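Local coordinates for protein putative nitroreductase (Thermotoga maritima, PDB 1VKW) that is a putative nitroreductase, probably an oxidoreductase of the FMN-dependent nitroreductase clan, whose substrate and reaction are not established, at residues N14-I19 / R195-R200; L45-T50 / P202-R207; A68-E71 / E76-E79; I87-T92 / L187-L192. All coordinates share one frame; numbering follows the deposited sequence.

Interaction 1: residues N14-I19 / R195-R200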
loop_
_atom_site.group_PDB
_atom_site.type_symbol
_atom_site.label_atom_id
_atom_site.label_comp_id
_atom_site.label_asym_id
_atom_site.label_seq_id
_atom_site.Cartn_x
_atom_site.Cartn_y
_atom_site.Cartn_z
ATOM N N ASN A 14 3.805 -13.734 -1.661
ATOM C CA ASN A 14 3.362 -13.046 -2.867
ATOM C C ASN A 14 2.458 -11.878 -2.485
ATOM O O ASN A 14 2.112 -11.707 -1.314
ATOM C CB ASN A 14 2.674 -14.020 -3.859
ATOM C CG ASN A 14 1.370 -14.623 -3.324
ATOM O OD1 ASN A 14 0.565 -13.947 -2.674
ATOM N ND2 ASN A 14 1.146 -15.898 -3.632
ATOM N N ILE A 15 2.112 -11.068 -3.479
ATOM C CA ILE A 15 1.333 -9.861 -3.269
ATOM C C ILE A 15 0.018 -10.107 -2.508
ATOM O O ILE A 15 -0.382 -9.287 -1.688
ATOM C CB ILE A 15 1.065 -9.141 -4.629
ATOM C CG1 ILE A 15 0.303 -7.829 -4.418
ATOM C CG2 ILE A 15 0.299 -10.028 -5.592
ATOM C CD1 ILE A 15 1.036 -6.814 -3.536
ATOM N N PHE A 16 -0.656 -11.219 -2.788
ATOM C CA PHE A 16 -1.922 -11.523 -2.134
ATOM C C PHE A 16 -1.716 -11.773 -0.638
ATOM O O PHE A 16 -2.476 -11.289 0.214
ATOM C CB PHE A 16 -2.595 -12.729 -2.792
ATOM C CG PHE A 16 -2.834 -12.556 -4.263
ATOM C CD1 PHE A 16 -3.665 -11.540 -4.729
ATOM C CD2 PHE A 16 -2.221 -13.390 -5.183
ATOM C CE1 PHE A 16 -3.884 -11.369 -6.093
ATOM C CE2 PHE A 16 -2.431 -13.221 -6.551
ATOM C CZ PHE A 16 -3.257 -12.211 -7.005
ATOM N N GLU A 17 -0.661 -12.512 -0.322
ATOM C CA GLU A 17 -0.350 -12.831 1.065
ATOM C C GLU A 17 0.095 -11.571 1.812
ATOM O O GLU A 17 -0.305 -11.356 2.946
ATOM C CB GLU A 17 0.693 -13.951 1.112
ATOM C CG GLU A 17 0.157 -15.247 0.502
ATOM C CD GLU A 17 1.210 -16.299 0.214
ATOM O OE1 GLU A 17 2.394 -15.955 0.012
ATOM O OE2 GLU A 17 0.837 -17.491 0.169
ATOM N N ALA A 18 0.882 -10.715 1.165
ATOM C CA ALA A 18 1.299 -9.438 1.773
ATOM C C ALA A 18 0.109 -8.540 2.111
ATOM O O ALA A 18 0.035 -7.987 3.208
ATOM C CB ALA A 18 2.254 -8.703 0.859
ATOM N N ILE A 19 -0.822 -8.385 1.170
ATOM C CA ILE A 19 -2.022 -7.589 1.420
ATOM C C ILE A 19 -2.836 -8.197 2.566
ATOM O O ILE A 19 -3.285 -7.483 3.466
ATOM C CB ILE A 19 -2.886 -7.457 0.139
ATOM C CG1 ILE A 19 -2.167 -6.582 -0.898
ATOM C CG2 ILE A 19 -4.268 -6.841 0.481
ATOM C CD1 ILE A 19 -2.764 -6.636 -2.328
ATOM N N ARG A 195 -1.224 -6.607 -11.826
ATOM C CA ARG A 195 0.066 -6.918 -12.421
ATOM C C ARG A 195 0.372 -8.409 -12.279
ATOM O O ARG A 195 0.798 -9.058 -13.238
ATOM C CB ARG A 195 1.168 -6.084 -11.754
ATOM C CG ARG A 195 2.533 -6.196 -12.401
ATOM C CD ARG A 195 3.578 -5.274 -11.773
ATOM N NE ARG A 195 4.024 -5.771 -10.476
ATOM C CZ ARG A 195 4.879 -5.144 -9.675
ATOM N NH1 ARG A 195 5.399 -3.969 -10.021
ATOM N NH2 ARG A 195 5.217 -5.698 -8.515
ATOM N N GLU A 196 0.139 -8.931 -11.077
ATOM C CA GLU A 196 0.275 -10.361 -10.789
ATOM C C GLU A 196 -0.704 -11.223 -11.594
ATOM O O GLU A 196 -0.302 -12.231 -12.186
ATOM C CB GLU A 196 0.081 -10.612 -9.287
ATOM C CG GLU A 196 0.137 -12.072 -8.863
ATOM C CD GLU A 196 1.482 -12.722 -9.132
ATOM O OE1 GLU A 196 2.512 -12.016 -9.078
ATOM O OE2 GLU A 196 1.510 -13.946 -9.391
ATOM N N ILE A 197 -1.979 -10.844 -11.607
ATOM C CA ILE A 197 -3.013 -11.635 -12.264
ATOM C C ILE A 197 -2.810 -11.715 -13.771
ATOM O O ILE A 197 -2.830 -12.801 -14.339
ATOM C CB ILE A 197 -4.421 -11.097 -11.930
ATOM C CG1 ILE A 197 -4.756 -11.447 -10.480
ATOM C CG2 ILE A 197 -5.488 -11.711 -12.862
ATOM C CD1 ILE A 197 -5.982 -10.776 -9.944
ATOM N N PHE A 198 -2.602 -10.568 -14.408
ATOM C CA PHE A 198 -2.577 -10.501 -15.869
ATOM C C PHE A 198 -1.190 -10.698 -16.417
ATOM O O PHE A 198 -1.028 -10.907 -17.620
ATOM C CB PHE A 198 -3.208 -9.186 -16.361
ATOM C CG PHE A 198 -4.689 -9.125 -16.131
ATOM C CD1 PHE A 198 -5.553 -9.880 -16.920
ATOM C CD2 PHE A 198 -5.226 -8.364 -15.097
ATOM C CE1 PHE A 198 -6.912 -9.857 -16.699
ATOM C CE2 PHE A 198 -6.579 -8.335 -14.882
ATOM C CZ PHE A 198 -7.431 -9.086 -15.681
ATOM N N LYS A 199 -0.195 -10.672 -15.526
ATOM C CA LYS A 199 1.211 -10.809 -15.886
ATOM C C LYS A 199 1.624 -9.759 -16.920
ATOM O O LYS A 199 2.488 -10.006 -17.759
ATOM C CB LYS A 199 1.525 -12.241 -16.378
ATOM C CG LYS A 199 1.306 -13.338 -15.317
ATOM C CD LYS A 199 2.388 -13.298 -14.239
ATOM C CE LYS A 199 2.283 -14.461 -13.267
ATOM N NZ LYS A 199 1.509 -14.128 -12.047
ATOM N N ARG A 200 0.990 -8.593 -16.850
ATOM C CA ARG A 200 1.337 -7.447 -17.684
ATOM C C ARG A 200 1.390 -6.229 -16.771
ATOM O O ARG A 200 0.824 -6.234 -15.683
ATOM C CB ARG A 200 0.275 -7.199 -18.764
ATOM C CG ARG A 200 -0.128 -8.404 -19.605
ATOM C CD ARG A 200 0.735 -8.644 -20.809
ATOM N NE ARG A 200 0.580 -7.581 -21.797
ATOM C CZ ARG A 200 1.354 -7.426 -22.865
ATOM N NH1 ARG A 200 2.359 -8.262 -23.100
ATOM N NH2 ARG A 200 1.125 -6.425 -23.701
HETATM O O HOH W 1 3.358 -11.810 -6.176
#
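Phe16 and Ile15, in the first turn of helix 15-21, pack against Glu196 and Ile197 near the C-terminal end of helix 180-198. Glu196 meets them through its aliphatic carbons: CB lies 3.7 Å from Ile15 CG2, and CG lies 3.6 Å from Phe16 CE2. Its CG stands anti to the backbone N and the chain then bends at chi2 (63°), which turns the carboxylate away from the ring, their planes 84° apart. Ile197 comes to the edge of the same ring, CG1 near the ring plane and 3.9 Å from Phe16 CZ. One ring face is covered by its own neighbour, Ile15 CG2, which sits over the centre; Lys147 of helix 143-153 makes a cation-pi contact with the ring. The start of helix 15-21 is closed by a capping box: Asn14 OD1, at the N-cap, accepts from Glu17 N at 3.0 Å, while Glu17 OE1 takes the N-H of Asn14 on its anti side, 30° out of the carboxylate plane. A water extends this helix start to the other segment, accepting from Ile15 N and donating to Glu196 OE1. The other carboxylate oxygen, Glu196 OE2, forms a salt bridge with Lys199 NZ at 2.7 Å, approached from above the carboxylate plane. Lys199 has left the helix with positive phi, and its chain folds back so that NZ also donates to Glu196 O at 2.6 Å, the ammonium holding both the carbonyl and the carboxylate of Glu196.

Interaction 2: residues L45-T50 / P202-R207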
loop_
_atom_site.group_PDB
_atom_site.type_symbol
_atom_site.label_atom_id
_atom_site.label_comp_id
_atom_site.label_asym_id
_atom_site.label_seq_id
_atom_site.Cartn_x
_atom_site.Cartn_y
_atom_site.Cartn_z
ATOM N N LEU A 45 12.145 -1.791 -6.091
ATOM C CA LEU A 45 11.663 -1.119 -7.293
ATOM C C LEU A 45 10.253 -0.618 -7.015
ATOM O O LEU A 45 9.367 -1.402 -6.643
ATOM C CB LEU A 45 11.664 -2.056 -8.507
ATOM C CG LEU A 45 11.542 -1.358 -9.869
ATOM C CD1 LEU A 45 12.882 -0.768 -10.279
ATOM C CD2 LEU A 45 11.037 -2.319 -10.942
ATOM N N VAL A 46 10.054 0.688 -7.180
ATOM C CA VAL A 46 8.754 1.307 -6.914
ATOM C C VAL A 46 8.154 1.834 -8.212
ATOM O O VAL A 46 8.851 2.447 -9.018
ATOM C CB VAL A 46 8.854 2.442 -5.835
ATOM C CG1 VAL A 46 9.589 3.677 -6.359
ATOM C CG2 VAL A 46 7.468 2.821 -5.320
ATOM N N LYS A 47 6.868 1.558 -8.423
ATOM C CA LYS A 47 6.128 2.149 -9.534
ATOM C C LYS A 47 5.657 3.539 -9.112
ATOM O O LYS A 47 5.275 3.748 -7.960
ATOM C CB LYS A 47 4.923 1.284 -9.895
ATOM C CG LYS A 47 4.123 1.812 -11.071
ATOM C CD LYS A 47 4.795 1.498 -12.384
ATOM C CE LYS A 47 3.925 1.942 -13.555
ATOM N NZ LYS A 47 4.480 1.460 -14.850
ATOM N N PHE A 48 5.695 4.490 -10.034
ATOM C CA PHE A 48 5.164 5.820 -9.762
ATOM C C PHE A 48 4.337 6.318 -10.943
ATOM O O PHE A 48 4.484 5.835 -12.071
ATOM C CB PHE A 48 6.286 6.802 -9.387
ATOM C CG PHE A 48 7.369 6.943 -10.427
ATOM C CD1 PHE A 48 7.226 7.827 -11.483
ATOM C CD2 PHE A 48 8.555 6.230 -10.315
ATOM C CE1 PHE A 48 8.242 7.983 -12.429
ATOM C CE2 PHE A 48 9.561 6.368 -11.254
ATOM C CZ PHE A 48 9.411 7.250 -12.313
ATOM N N ILE A 49 3.448 7.265 -10.669
ATOM C CA ILE A 49 2.537 7.775 -11.681
ATOM C C ILE A 49 3.181 8.921 -12.469
ATOM O O ILE A 49 3.139 8.928 -13.705
ATOM C CB ILE A 49 1.222 8.237 -11.020
ATOM C CG1 ILE A 49 0.521 7.052 -10.348
ATOM C CG2 ILE A 49 0.294 8.868 -12.047
ATOM C CD1 ILE A 49 -0.472 7.455 -9.273
ATOM N N THR A 50 3.753 9.886 -11.747
ATOM C CA THR A 50 4.369 11.073 -12.349
ATOM C C THR A 50 5.839 11.184 -11.969
ATOM O O THR A 50 6.713 11.217 -12.841
ATOM C CB THR A 50 3.606 12.350 -11.908
ATOM O OG1 THR A 50 2.330 12.396 -12.564
ATOM C CG2 THR A 50 4.294 13.611 -12.374
ATOM N N PRO A 202 -0.069 -2.927 -15.743
ATOM C CA PRO A 202 -1.264 -2.077 -15.900
ATOM C C PRO A 202 -0.870 -0.626 -16.149
ATOM O O PRO A 202 0.205 -0.200 -15.713
ATOM C CB PRO A 202 -1.986 -2.215 -14.547
ATOM C CG PRO A 202 -1.406 -3.439 -13.927
ATOM C CD PRO A 202 0.003 -3.498 -14.389
ATOM N N VAL A 203 -1.713 0.114 -16.865
ATOM C CA VAL A 203 -1.477 1.531 -17.103
ATOM C C VAL A 203 -2.414 2.325 -16.209
ATOM O O VAL A 203 -3.608 2.048 -16.170
ATOM C CB VAL A 203 -1.725 1.923 -18.580
ATOM C CG1 VAL A 203 -1.558 3.434 -18.792
ATOM C CG2 VAL A 203 -0.790 1.147 -19.485
ATOM N N ILE A 204 -1.864 3.318 -15.516
ATOM C CA ILE A 204 -2.618 4.136 -14.596
ATOM C C ILE A 204 -2.831 5.486 -15.235
ATOM O O ILE A 204 -1.864 6.121 -15.670
ATOM C CB ILE A 204 -1.854 4.343 -13.283
ATOM C CG1 ILE A 204 -1.501 3.005 -12.634
ATOM C CG2 ILE A 204 -2.686 5.213 -12.321
ATOM C CD1 ILE A 204 -0.133 3.019 -11.971
ATOM N N GLN A 205 -4.087 5.932 -15.252
ATOM C CA GLN A 205 -4.459 7.204 -15.852
ATOM C C GLN A 205 -5.408 7.984 -14.956
ATOM O O GLN A 205 -6.398 7.438 -14.473
ATOM C CB GLN A 205 -5.105 6.964 -17.218
ATOM C CG GLN A 205 -4.126 6.383 -18.216
ATOM C CD GLN A 205 -4.653 6.385 -19.618
ATOM O OE1 GLN A 205 -5.866 6.387 -19.829
ATOM N NE2 GLN A 205 -3.750 6.375 -20.590
ATOM N N LYS A 206 -5.104 9.268 -14.747
ATOM C CA LYS A 206 -5.995 10.150 -14.006
ATOM C C LYS A 206 -7.176 10.476 -14.895
ATOM O O LYS A 206 -7.001 10.736 -16.079
ATOM C CB LYS A 206 -5.301 11.445 -13.582
ATOM C CG LYS A 206 -6.149 12.278 -12.635
ATOM C CD LYS A 206 -5.659 13.711 -12.488
ATOM C CE LYS A 206 -6.322 14.366 -11.266
ATOM N NZ LYS A 206 -5.843 15.745 -11.013
ATOM N N ARG A 207 -8.372 10.442 -14.313
ATOM C CA ARG A 207 -9.620 10.738 -15.011
ATOM C C ARG A 207 -10.401 11.771 -14.214
ATOM O O ARG A 207 -10.831 11.498 -13.092
ATOM C CB ARG A 207 -10.455 9.476 -15.143
ATOM C CG ARG A 207 -9.811 8.418 -15.977
ATOM C CD ARG A 207 -9.604 8.800 -17.442
ATOM N NE ARG A 207 -8.877 7.738 -18.128
ATOM C CZ ARG A 207 -9.417 6.590 -18.521
ATOM N NH1 ARG A 207 -10.712 6.338 -18.326
ATOM N NH2 ARG A 207 -8.650 5.687 -19.119
HETATM O O HOH W 2 2.148 1.330 -16.642
#
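Strand 203-207, an outermost strand of the antiparallel sheet 165-168/172-176/211-215/203-207, is met here by the loop that runs from helix 35-43 to strand 56-58. Ile204 carries the contact from the strand and Ile49 from the loop, with CG1 of Ile49 4.2 Å from CG2 of Ile204; the two side chains cross at about a right angle. In Ile204, CG2 stands anti to the backbone N and meets Ile49, while CG1 (chi1 -57°) lies beside that N and carries CD1 toward the second loop residue, Lys47. There the approach is looser, 4.5 Å between Lys47 CE and Ile204 CD1. Behind Ile204 lie Leu187 and Tyr191 of helix 180-198, Phe82 of helix 74-93 and Leu214 of the adjacent strand, so the loop borders the apolar layer between sheet and helices. No direct hydrogen bond joins the two backbones. Instead the ammonium of Lys47, beyond the tip of Ile204, meets a water, 2.9 Å from NZ, which donates to Pro202 O at 2.6 Å. The same NZ forms a salt bridge with Glu201, just before the strand, so two partners fix the end of this long chain. Farther along the strand, Arg207 NH2 donates to Gln205 OE1 at 3.0 Å, nearly straight (171°) and in the plane of both the amide carbonyl and the guanidinium; Glu172 of strand 172-176 forms a salt bridge with the same nitrogen.

Interaction 3: residues A68-E71 / E76-E79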
loop_
_atom_site.group_PDB
_atom_site.type_symbol
_atom_site.label_atom_id
_atom_site.label_comp_id
_atom_site.label_asym_id
_atom_site.label_seq_id
_atom_site.Cartn_x
_atom_site.Cartn_y
_atom_site.Cartn_z
ATOM N N ALA A 68 8.368 10.895 3.326
ATOM C CA ALA A 68 8.883 11.757 2.272
ATOM C C ALA A 68 8.147 13.084 2.313
ATOM O O ALA A 68 7.064 13.189 2.891
ATOM C CB ALA A 68 8.715 11.093 0.910
ATOM N N LYS A 69 8.744 14.103 1.714
ATOM C CA LYS A 69 8.092 15.394 1.598
ATOM C C LYS A 69 7.115 15.333 0.432
ATOM O O LYS A 69 7.445 14.806 -0.639
ATOM C CB LYS A 69 9.125 16.502 1.377
ATOM N N ALA A 70 5.906 15.843 0.652
ATOM C CA ALA A 70 4.920 15.964 -0.416
ATOM C C ALA A 70 4.249 17.330 -0.358
ATOM O O ALA A 70 4.135 17.931 0.711
ATOM C CB ALA A 70 3.874 14.840 -0.323
ATOM N N GLU A 71 3.841 17.827 -1.521
ATOM C CA GLU A 71 3.026 19.035 -1.604
ATOM C C GLU A 71 1.595 18.669 -1.252
ATOM O O GLU A 71 1.173 17.537 -1.481
ATOM C CB GLU A 71 3.071 19.621 -3.014
ATOM C CG GLU A 71 4.386 20.289 -3.376
ATOM C CD GLU A 71 4.254 21.201 -4.581
ATOM O OE1 GLU A 71 4.059 20.683 -5.703
ATOM O OE2 GLU A 71 4.340 22.437 -4.407
ATOM N N GLU A 76 -0.064 14.903 -6.032
ATOM C CA GLU A 76 1.154 14.586 -5.288
ATOM C C GLU A 76 0.849 13.720 -4.075
ATOM O O GLU A 76 1.671 12.892 -3.679
ATOM C CB GLU A 76 1.897 15.847 -4.849
ATOM C CG GLU A 76 2.542 16.637 -5.984
ATOM C CD GLU A 76 1.713 17.819 -6.444
ATOM O OE1 GLU A 76 0.650 17.613 -7.068
ATOM O OE2 GLU A 76 2.132 18.967 -6.188
ATOM N N LEU A 77 -0.321 13.916 -3.476
ATOM C CA LEU A 77 -0.723 13.103 -2.332
ATOM C C LEU A 77 -1.147 11.681 -2.746
ATOM O O LEU A 77 -0.886 10.728 -2.020
ATOM C CB LEU A 77 -1.827 13.796 -1.536
ATOM C CG LEU A 77 -1.354 14.976 -0.680
ATOM C CD1 LEU A 77 -2.547 15.758 -0.184
ATOM C CD2 LEU A 77 -0.486 14.518 0.484
ATOM N N VAL A 78 -1.794 11.543 -3.903
ATOM C CA VAL A 78 -2.058 10.208 -4.485
ATOM C C VAL A 78 -0.725 9.475 -4.683
ATOM O O VAL A 78 -0.602 8.295 -4.348
ATOM C CB VAL A 78 -2.865 10.301 -5.815
ATOM C CG1 VAL A 78 -2.947 8.961 -6.521
ATOM C CG2 VAL A 78 -4.257 10.792 -5.555
ATOM N N GLU A 79 0.268 10.197 -5.206
ATOM C CA GLU A 79 1.625 9.688 -5.378
ATOM C C GLU A 79 2.189 9.183 -4.062
ATOM O O GLU A 79 2.767 8.097 -4.013
ATOM C CB GLU A 79 2.541 10.797 -5.942
ATOM C CG GLU A 79 3.834 10.294 -6.566
ATOM C CD GLU A 79 3.591 9.546 -7.867
ATOM O OE1 GLU A 79 3.322 10.206 -8.895
ATOM O OE2 GLU A 79 3.671 8.304 -7.860
#
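This is a short-range surface contact in which the loop leaving strand 64-67 folds against the first turns of helix 74-93, pairing two glutamates above a small apolar patch. Glu71 and Glu76 cross at a slant with their carboxylate planes 52° apart, and Glu71 OE1 comes to 2.6 Å from Glu76 OE2. Two like-charged groups come close here, which would probably raise the pKa of one of them. Glu76 OE2 also lies 3.4 Å from Glu71 CB, so it sits over the base of that side chain as well as near its end. Both glutamates start with CG anti to the carbonyl carbon; beyond it Glu71 runs extended, whereas Glu76 bends at chi2 (99°), which brings its carboxylate over to the loop. A short loop leads from strand into helix, with four residues between the segments; one of these is His73, whose ND1 is weakly hydrogen-bonded to Glu76 OE2. Beneath the acids, Leu77 CG rests 3.7 Å from Glu71 O, and Leu77 CD2 approaches Ala70 CB at 4.4 Å. Leu77 has further apolar neighbours in Pro110, which also touches Ala70, and in Pro180 and Val181 at the start of helix 180-198. Backbone hydrogen bonding with Asp108 also ties Ala70 into the fold.

Interaction 4: residues I87-T92 / L187-L192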
loop_
_atom_site.group_PDB
_atom_site.type_symbol
_atom_site.label_atom_id
_atom_site.label_comp_id
_atom_site.label_asym_id
_atom_site.label_seq_id
_atom_site.Cartn_x
_atom_site.Cartn_y
_atom_site.Cartn_z
ATOM N N ILE A 87 5.797 0.432 -0.352
ATOM C CA ILE A 87 6.803 0.230 0.697
ATOM C C ILE A 87 6.237 -0.568 1.882
ATOM O O ILE A 87 6.897 -1.491 2.390
ATOM C CB ILE A 87 7.377 1.592 1.163
ATOM C CG1 ILE A 87 8.079 2.297 -0.011
ATOM C CG2 ILE A 87 8.347 1.398 2.323
ATOM C CD1 ILE A 87 8.333 3.782 0.217
ATOM N N VAL A 88 5.021 -0.217 2.306
ATOM C CA VAL A 88 4.314 -0.945 3.376
ATOM C C VAL A 88 4.215 -2.425 3.060
ATOM O O VAL A 88 4.533 -3.277 3.894
ATOM C CB VAL A 88 2.886 -0.378 3.605
ATOM C CG1 VAL A 88 2.024 -1.334 4.439
ATOM C CG2 VAL A 88 2.959 0.970 4.285
ATOM N N LEU A 89 3.781 -2.725 1.845
ATOM C CA LEU A 89 3.601 -4.106 1.424
ATOM C C LEU A 89 4.923 -4.852 1.319
ATOM O O LEU A 89 4.990 -6.051 1.586
ATOM C CB LEU A 89 2.845 -4.151 0.088
ATOM C CG LEU A 89 1.373 -3.751 0.195
ATOM C CD1 LEU A 89 0.721 -3.739 -1.185
ATOM C CD2 LEU A 89 0.617 -4.691 1.156
ATOM N N PHE A 90 5.974 -4.143 0.934
ATOM C CA PHE A 90 7.303 -4.720 0.940
ATOM C C PHE A 90 7.738 -5.058 2.376
ATOM O O PHE A 90 8.259 -6.152 2.654
ATOM C CB PHE A 90 8.294 -3.769 0.273
ATOM C CG PHE A 90 9.716 -4.204 0.407
ATOM C CD1 PHE A 90 10.127 -5.429 -0.109
ATOM C CD2 PHE A 90 10.647 -3.407 1.066
ATOM C CE1 PHE A 90 11.444 -5.838 0.013
ATOM C CE2 PHE A 90 11.956 -3.817 1.194
ATOM C CZ PHE A 90 12.355 -5.038 0.670
ATOM N N LEU A 91 7.522 -4.117 3.287
ATOM C CA LEU A 91 7.888 -4.310 4.687
ATOM C C LEU A 91 7.090 -5.453 5.319
ATOM O O LEU A 91 7.640 -6.230 6.103
ATOM C CB LEU A 91 7.686 -3.015 5.481
ATOM C CG LEU A 91 8.680 -1.874 5.213
ATOM C CD1 LEU A 91 8.238 -0.602 5.928
ATOM C CD2 LEU A 91 10.076 -2.259 5.641
ATOM N N THR A 92 5.803 -5.544 4.968
ATOM C CA THR A 92 4.944 -6.647 5.399
ATOM C C THR A 92 5.550 -7.991 5.004
ATOM O O THR A 92 5.661 -8.904 5.831
ATOM C CB THR A 92 3.536 -6.529 4.766
ATOM O OG1 THR A 92 2.911 -5.298 5.154
ATOM C CG2 THR A 92 2.604 -7.596 5.308
ATOM N N LEU A 187 -5.101 2.335 -4.837
ATOM C CA LEU A 187 -4.657 2.181 -6.224
ATOM C C LEU A 187 -3.427 1.287 -6.318
ATOM O O LEU A 187 -3.297 0.514 -7.275
ATOM C CB LEU A 187 -4.372 3.548 -6.850
ATOM C CG LEU A 187 -4.068 3.634 -8.343
ATOM C CD1 LEU A 187 -5.300 3.329 -9.160
ATOM C CD2 LEU A 187 -3.526 5.027 -8.661
ATOM N N SER A 188 -2.544 1.377 -5.322
ATOM C CA SER A 188 -1.371 0.500 -5.242
ATOM C C SER A 188 -1.765 -0.967 -5.141
ATOM O O SER A 188 -1.161 -1.818 -5.800
ATOM C CB SER A 188 -0.444 0.888 -4.079
ATOM O OG SER A 188 -0.943 0.449 -2.822
ATOM N N HIS A 189 -2.781 -1.272 -4.334
ATOM C CA HIS A 189 -3.279 -2.651 -4.224
ATOM C C HIS A 189 -3.854 -3.162 -5.530
ATOM O O HIS A 189 -3.617 -4.306 -5.910
ATOM C CB HIS A 189 -4.336 -2.779 -3.114
ATOM C CG HIS A 189 -3.780 -2.663 -1.728
ATOM N ND1 HIS A 189 -4.238 -3.431 -0.676
ATOM C CD2 HIS A 189 -2.804 -1.875 -1.221
ATOM C CE1 HIS A 189 -3.567 -3.111 0.420
ATOM N NE2 HIS A 189 -2.698 -2.165 0.119
ATOM N N ALA A 190 -4.639 -2.326 -6.210
ATOM C CA ALA A 190 -5.255 -2.724 -7.468
ATOM C C ALA A 190 -4.180 -2.922 -8.538
ATOM O O ALA A 190 -4.193 -3.895 -9.278
ATOM C CB ALA A 190 -6.258 -1.704 -7.905
ATOM N N TYR A 191 -3.244 -1.988 -8.600
ATOM C CA TYR A 191 -2.134 -2.074 -9.537
ATOM C C TYR A 191 -1.289 -3.341 -9.339
ATOM O O TYR A 191 -1.047 -4.091 -10.276
ATOM C CB TYR A 191 -1.259 -0.825 -9.427
ATOM C CG TYR A 191 0.040 -0.987 -10.159
ATOM C CD1 TYR A 191 0.136 -0.712 -11.522
ATOM C CD2 TYR A 191 1.173 -1.443 -9.494
ATOM C CE1 TYR A 191 1.343 -0.877 -12.203
ATOM C CE2 TYR A 191 2.381 -1.626 -10.163
ATOM C CZ TYR A 191 2.460 -1.340 -11.513
ATOM O OH TYR A 191 3.664 -1.515 -12.153
ATOM N N LEU A 192 -0.854 -3.579 -8.109
ATOM C CA LEU A 192 0.000 -4.727 -7.805
ATOM C C LEU A 192 -0.695 -6.084 -8.009
ATOM O O LEU A 192 -0.074 -7.032 -8.478
ATOM C CB LEU A 192 0.573 -4.600 -6.383
ATOM C CG LEU A 192 1.583 -3.461 -6.156
ATOM C CD1 LEU A 192 1.886 -3.287 -4.675
ATOM C CD2 LEU A 192 2.873 -3.668 -6.937
#
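Leu89 of helix 74-93 meets helix 180-198 through a single methyl group. CD1 lies 3.7 Å from Leu192 CD1 and 4.0 Å from His189 NE2, with His189 CD2 equally near, so it rests between a leucine end and the NE2-CD2 side of the imidazole. The methyl approaches that ring at a slant. Leu89 and Leu192 slide past each other in opposite directions, meeting methyl to methyl. With chi1 at -71°, His189 CG lies beside its backbone N and anti to the carbonyl carbon, carrying the ring out toward helix 74-93. A second shell holds the imidazole at both nitrogens: NE2 is hydrogen-bonded to Glu85, one turn before Leu89 on the same helix, and ND1 to the backbone carbonyl of Met151 in helix 143-153. Ile15 and Ile19 of helix 15-21 also touch Leu89, and Ile15 reaches Leu192 and Ile19 His189, so a third helix closes over the pair. Within helix 74-93, Thr92 OG1 donates to Val88 O at 2.9 Å from above the carbonyl plane, beside the regular bond from Thr92 N, so that carbonyl serves two donors. All three touching residues are buried near the centre of the chain, where the two segments touch by van der Waals contact alone, a polar tie between the helices being His189 to Glu85. Hydrogen bonds at both ring nitrogens, one to a carbonyl and one to a carboxylate, would be consistent with a protonated imidazole, whose charge Glu85 would balance.

Helix 180-198 links most of the set: interactions 1 and 4 lie on it, their centres about 10 Å apart, and strand 203-207 of interaction 2 follows it in the chain. Ile15 CD1 packs 3.6 Å from Leu192 CB, joining interactions 1 and 4 where three helices meet. Interaction 2 meets this helix group through Tyr191, whose CD1 is 3.8 Å from Ile204 CD1. Interactions 2 and 3 are joined by Glu79, whose OE1 and OE2 probably accept from Thr50 N (2.9 Å) and Ile49 N (3.0 Å). Interactions 1 and 3 lie on opposite sides of the chain's centre, about 25 Å between centres.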